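Local coordinates for protein WipB (Legionella pneumophila, PDB 5NNY) that is a translocated Ser/Thr phosphatase effector that targets the host lysosomal nutrient-sensing machinery, represented here by its phosphatase domain, at residues Glu177-Asn180 against Ile181-Val185. Residues are numbered along the deposited sequence; the frame is centred on the assembly and turned at random.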
loop_
_atom_site.group_PDB
_atom_site.type_symbol
_atom_site.label_atom_id
_atom_site.label_comp_id
_atom_site.label_asym_id
_atom_site.label_seq_id
_atom_site.Cartn_x
_atom_site.Cartn_y
_atom_site.Cartn_z
ATOM N N GLU A 177 -2.975 17.448 -5.665
ATOM C CA GLU A 177 -2.051 17.028 -4.611
ATOM C C GLU A 177 -2.034 15.510 -4.477
ATOM O O GLU A 177 -0.967 14.892 -4.424
ATOM C CB GLU A 177 -2.427 17.666 -3.270
ATOM C CG GLU A 177 -1.632 17.098 -2.105
ATOM C CD GLU A 177 -1.555 18.020 -0.889
ATOM O OE1 GLU A 177 -2.593 18.604 -0.484
ATOM O OE2 GLU A 177 -0.431 18.155 -0.343
ATOM N N VAL A 178 -3.216 14.893 -4.431
ATOM C CA VAL A 178 -3.294 13.444 -4.269
ATOM C C VAL A 178 -2.614 12.753 -5.443
ATOM O O VAL A 178 -1.815 11.821 -5.264
ATOM C CB VAL A 178 -4.763 12.999 -4.129
ATOM C CG1 VAL A 178 -4.854 11.465 -4.074
ATOM C CG2 VAL A 178 -5.374 13.612 -2.892
ATOM N N LEU A 179 -2.935 13.201 -6.665
ATOM C CA LEU A 179 -2.350 12.599 -7.859
ATOM C C LEU A 179 -0.843 12.819 -7.914
ATOM O O LEU A 179 -0.100 11.920 -8.324
ATOM C CB LEU A 179 -3.024 13.147 -9.119
ATOM C CG LEU A 179 -4.461 12.668 -9.347
ATOM C CD1 LEU A 179 -5.184 13.547 -10.387
ATOM C CD2 LEU A 179 -4.464 11.172 -9.737
ATOM N N ASN A 180 -0.361 13.992 -7.508
ATOM C CA ASN A 180 1.089 14.180 -7.498
ATOM C C ASN A 180 1.760 13.175 -6.572
ATOM O O ASN A 180 2.781 12.577 -6.928
ATOM C CB ASN A 180 1.469 15.603 -7.090
ATOM C CG ASN A 180 2.979 15.769 -6.946
ATOM O OD1 ASN A 180 3.688 15.992 -7.926
ATOM N ND2 ASN A 180 3.475 15.628 -5.729
ATOM N N ILE A 181 1.207 12.977 -5.372
ATOM C CA ILE A 181 1.801 12.013 -4.449
ATOM C C ILE A 181 1.716 10.606 -5.033
ATOM O O ILE A 181 2.660 9.817 -4.935
ATOM C CB ILE A 181 1.125 12.112 -3.065
ATOM C CG1 ILE A 181 1.358 13.497 -2.458
ATOM C CG2 ILE A 181 1.661 11.042 -2.094
ATOM C CD1 ILE A 181 0.696 13.688 -1.110
ATOM N N TYR A 182 0.592 10.283 -5.679
ATOM C CA TYR A 182 0.457 8.986 -6.328
ATOM C C TYR A 182 1.591 8.733 -7.312
ATOM O O TYR A 182 2.272 7.704 -7.245
ATOM C CB TYR A 182 -0.879 8.861 -7.066
ATOM C CG TYR A 182 -0.866 7.539 -7.827
ATOM C CD1 TYR A 182 -0.921 6.337 -7.140
ATOM C CD2 TYR A 182 -0.715 7.502 -9.209
ATOM C CE1 TYR A 182 -0.861 5.121 -7.808
ATOM C CE2 TYR A 182 -0.662 6.295 -9.887
ATOM C CZ TYR A 182 -0.729 5.111 -9.177
ATOM O OH TYR A 182 -0.676 3.915 -9.844
ATOM N N HIS A 183 1.785 9.652 -8.249
ATOM C CA HIS A 183 2.756 9.462 -9.323
ATOM C C HIS A 183 4.194 9.674 -8.850
ATOM O O HIS A 183 5.104 8.949 -9.274
ATOM C CB HIS A 183 2.430 10.422 -10.480
ATOM C CG HIS A 183 1.172 10.076 -11.220
ATOM N ND1 HIS A 183 1.094 9.018 -12.100
ATOM C CD2 HIS A 183 -0.054 10.653 -11.218
ATOM C CE1 HIS A 183 -0.127 8.953 -12.602
ATOM N NE2 HIS A 183 -0.842 9.937 -12.088
ATOM N N GLN A 184 4.424 10.667 -7.989
ATOM C CA GLN A 184 5.795 11.020 -7.610
ATOM C C GLN A 184 6.336 10.154 -6.483
ATOM O O GLN A 184 7.555 9.998 -6.344
ATOM C CB GLN A 184 5.858 12.490 -7.190
ATOM C CG GLN A 184 5.601 13.426 -8.329
ATOM C CD GLN A 184 6.687 13.335 -9.377
ATOM O OE1 GLN A 184 7.878 13.262 -9.052
ATOM N NE2 GLN A 184 6.288 13.320 -10.644
ATOM N N VAL A 185 5.458 9.605 -5.663
ATOM C CA VAL A 185 5.850 8.951 -4.424
ATOM C C VAL A 185 5.347 7.518 -4.387
ATOM O O VAL A 185 6.133 6.569 -4.303
ATOM C CB VAL A 185 5.330 9.736 -3.205
ATOM C CG1 VAL A 185 5.689 9.001 -1.916
ATOM C CG2 VAL A 185 5.920 11.152 -3.211
#
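Asn-180 swings CG to the far side from its own backbone N (chi1 175°), whereas Gln-184, one turn on, turns CG away from its carbonyl carbon and bends again at chi2. Between them these torsions set OD1 of Asn-180 3.2 Å from CG of Gln-184. The two amides do not pair: the touch is oxygen against methylene, although their planes lie only 15° apart. Beneath it, Gln-184 N donates to Asn-180 O over 2.7 Å, nearly in line with the carbonyl, and CB of Gln-184 rests against the same oxygen.

The neighbouring residues repeat the i to i+4 bond, but with the donor tilted out of the carbonyl plane, as where Ile-181 N meets Glu-177 O. CG1 of Ile-181 also lies 3.3 Å from that oxygen, while CD1 comes alongside CG of Glu-177 at 4.2 Å. The carboxylate of Glu-177 is held elsewhere, by a salt bridge to Lys-110 and a hydrogen bond with Tyr-106, which ties this turn to helix 105-117.

Leu-179 O accepts the N-H of His-183 at 3.0 Å and has CD2 of the imidazole 3.2 Å away, an oblique approach to the ring. The hydrogen bond of ND1 to Lys-187 would help set the turn of that ring, with CD2 of Tyr-182 packed over one face. Val-178 and Tyr-182, a turn apart, both face helix 128-138, touching Phe-133 and Val-134 respectively.

Such spacing illustrates an amphipathic helix, widening to a pi-type turn at 182-185: here helix 175-186 buries Val-178, Ile-181, Tyr-182 and Val-185 among neighbouring helices and exposes Asn-180 and Gln-184, just before strand 190-198 of the mixed sheet in this calcineurin-like phosphoesterase fold.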